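Local coordinates for pectate lyase 47 (Bacillus sp. TS-47, PDB 1VBL), which probably cleaves pectate by eliminative depolymerisation, as a thermostable calcium-binding pectate lyase of polysaccharide lyase family 1, at residues T242-N250 against A404-A412. Numbering follows the deposited sequence.
Sequences TISYNVFTN and ALVKAKAGA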
# COMPACT_ATOMS: atom_id res chain seq x y z
N THR A 242 -5.51 6.83 -8.49
CA THR A 242 -6.77 6.83 -7.75
C THR A 242 -6.89 5.51 -7.00
O THR A 242 -6.81 4.43 -7.59
CB THR A 242 -7.99 7.01 -8.68
OG1 THR A 242 -7.99 8.34 -9.22
CG2 THR A 242 -9.29 6.80 -7.89
N ILE A 243 -7.05 5.61 -5.68
CA ILE A 243 -7.18 4.46 -4.79
C ILE A 243 -8.58 4.56 -4.20
O ILE A 243 -8.85 5.40 -3.34
CB ILE A 243 -6.13 4.54 -3.67
CG1 ILE A 243 -4.72 4.51 -4.28
CG2 ILE A 243 -6.32 3.40 -2.67
CD1 ILE A 243 -3.61 4.73 -3.28
N SER A 244 -9.48 3.69 -4.66
CA SER A 244 -10.86 3.77 -4.21
C SER A 244 -11.55 2.47 -3.83
O SER A 244 -11.28 1.41 -4.40
CB SER A 244 -11.69 4.45 -5.29
OG SER A 244 -11.56 3.75 -6.52
N TYR A 245 -12.45 2.57 -2.86
CA TYR A 245 -13.23 1.42 -2.41
C TYR A 245 -12.43 0.16 -2.09
O TYR A 245 -12.87 -0.95 -2.40
CB TYR A 245 -14.30 1.11 -3.45
CG TYR A 245 -15.41 2.14 -3.48
CD1 TYR A 245 -16.45 2.08 -2.55
CD2 TYR A 245 -15.41 3.17 -4.42
CE1 TYR A 245 -17.47 3.03 -2.56
CE2 TYR A 245 -16.43 4.13 -4.43
CZ TYR A 245 -17.45 4.05 -3.50
OH TYR A 245 -18.47 4.97 -3.50
N ASN A 246 -11.27 0.34 -1.46
CA ASN A 246 -10.43 -0.80 -1.07
C ASN A 246 -10.54 -1.00 0.43
O ASN A 246 -10.91 -0.08 1.17
CB ASN A 246 -8.96 -0.53 -1.40
CG ASN A 246 -8.71 -0.35 -2.88
OD1 ASN A 246 -8.76 -1.32 -3.65
ND2 ASN A 246 -8.44 0.88 -3.28
N VAL A 247 -10.22 -2.20 0.87
CA VAL A 247 -10.22 -2.50 2.29
C VAL A 247 -8.75 -2.72 2.65
O VAL A 247 -8.05 -3.45 1.95
CB VAL A 247 -11.00 -3.79 2.64
CG1 VAL A 247 -10.72 -4.19 4.08
CG2 VAL A 247 -12.50 -3.56 2.45
N PHE A 248 -8.29 -2.07 3.71
CA PHE A 248 -6.93 -2.23 4.20
C PHE A 248 -7.11 -2.64 5.65
O PHE A 248 -7.58 -1.85 6.47
CB PHE A 248 -6.14 -0.92 4.13
CG PHE A 248 -5.99 -0.38 2.74
CD1 PHE A 248 -6.91 0.53 2.23
CD2 PHE A 248 -4.93 -0.79 1.94
CE1 PHE A 248 -6.77 1.03 0.93
CE2 PHE A 248 -4.78 -0.30 0.64
CZ PHE A 248 -5.71 0.61 0.13
N THR A 249 -6.75 -3.87 5.98
CA THR A 249 -6.94 -4.34 7.34
C THR A 249 -5.81 -5.26 7.79
O THR A 249 -5.08 -5.82 6.96
CB THR A 249 -8.30 -5.08 7.46
OG1 THR A 249 -8.59 -5.35 8.83
CG2 THR A 249 -8.25 -6.40 6.69
N ASN A 250 -5.67 -5.40 9.10
CA ASN A 250 -4.66 -6.26 9.72
C ASN A 250 -3.31 -6.14 9.03
O ASN A 250 -2.81 -7.09 8.42
CB ASN A 250 -5.13 -7.72 9.69
CG ASN A 250 -6.47 -7.91 10.39
OD1 ASN A 250 -6.78 -7.22 11.36
ND2 ASN A 250 -7.26 -8.86 9.91
N ALA A 404 -21.55 3.48 6.75
CA ALA A 404 -22.47 2.52 6.15
C ALA A 404 -22.10 2.23 4.69
O ALA A 404 -22.07 1.08 4.27
CB ALA A 404 -23.90 3.05 6.23
N LEU A 405 -21.82 3.28 3.94
CA LEU A 405 -21.46 3.15 2.54
C LEU A 405 -20.17 2.35 2.32
O LEU A 405 -20.14 1.40 1.53
CB LEU A 405 -21.31 4.53 1.90
CG LEU A 405 -20.90 4.51 0.43
CD1 LEU A 405 -21.99 3.82 -0.39
CD2 LEU A 405 -20.69 5.93 -0.07
N VAL A 406 -19.11 2.75 3.01
CA VAL A 406 -17.82 2.09 2.87
C VAL A 406 -17.86 0.65 3.35
O VAL A 406 -17.33 -0.25 2.70
CB VAL A 406 -16.72 2.87 3.63
CG1 VAL A 406 -15.40 2.11 3.59
CG2 VAL A 406 -16.54 4.25 3.00
N LYS A 407 -18.51 0.40 4.49
CA LYS A 407 -18.59 -0.96 5.00
C LYS A 407 -19.33 -1.87 4.02
O LYS A 407 -18.99 -3.05 3.87
CB LYS A 407 -19.28 -0.98 6.37
CG LYS A 407 -18.40 -0.41 7.48
CD LYS A 407 -18.98 -0.65 8.87
CE LYS A 407 -20.16 0.25 9.15
NZ LYS A 407 -20.53 0.20 10.59
N ALA A 408 -20.31 -1.31 3.32
CA ALA A 408 -21.10 -2.08 2.37
C ALA A 408 -20.48 -2.29 0.99
O ALA A 408 -20.65 -3.35 0.40
CB ALA A 408 -22.48 -1.45 2.22
N LYS A 409 -19.76 -1.29 0.49
CA LYS A 409 -19.19 -1.38 -0.85
C LYS A 409 -17.68 -1.52 -1.03
O LYS A 409 -17.23 -1.90 -2.11
CB LYS A 409 -19.66 -0.18 -1.68
CG LYS A 409 -21.17 0.06 -1.63
CD LYS A 409 -21.65 0.84 -2.84
CE LYS A 409 -20.89 2.15 -3.03
NZ LYS A 409 -21.34 2.89 -4.24
N ALA A 410 -16.90 -1.22 -0.01
CA ALA A 410 -15.45 -1.33 -0.14
C ALA A 410 -14.96 -2.77 -0.11
O ALA A 410 -15.56 -3.64 0.53
CB ALA A 410 -14.76 -0.52 0.95
N GLY A 411 -13.87 -3.03 -0.82
CA GLY A 411 -13.28 -4.35 -0.82
C GLY A 411 -13.57 -5.30 -1.96
O GLY A 411 -14.52 -5.11 -2.73
N ALA A 412 -12.75 -6.33 -2.06
CA ALA A 412 -12.91 -7.35 -3.09
C ALA A 412 -14.23 -8.08 -2.86
O ALA A 412 -14.65 -8.29 -1.72
CB ALA A 412 -11.73 -8.33 -3.04
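Y245 and G411 are tied by the one backbone hydrogen bond of this contact, G411 N to Y245 O at 2.8 Å, almost straight at the hydrogen but reaching the carbonyl from above its plane, 46° out of it. The oxygen also takes a longer contact from the CA-H of A410, with A410 CA 3.5 Å from Y245 O. Y245 has left-handed helical backbone angles, the bend by which the chain passes from strand residues 242-244 to 247-249, and its carbonyl meets the chain just where A410 leaves the helix.

The Y245 side chain lies alongside K409, both pointing the same way. With CG anti to its carbonyl carbon (chi1 -72°), the ring lies beside the aliphatic part of the lysine, which bends at chi3 and brings K409 CE to 3.6 Å from Y245 CE1, obliquely to the ring. Y245 OH comes near L405 CD2 one helical turn back, while the backbone N of A410 sits at the ring edge.

On the other flank, V247 turns CG2, the branch anti to its carbonyl carbon, onto the bare backbone of G411: V247 CG2 is 3.5 Å from G411 CA and 4.1 Å from A410 CB. G411 has a positive phi, and the methyl lies directly on its CA. N246 faces the other way, its amide OD1 hydrogen-bonded to the backbone N of N205 and its ND2 to the carbonyl O of I202, joining neighbouring coils.

The arrangement belongs to the right-handed parallel beta-helix of pectate lyases: the C-terminal helix 402-409 and the chain leaving it pack on the outside of a coil at the bend between two strand segments, away from the calcium site.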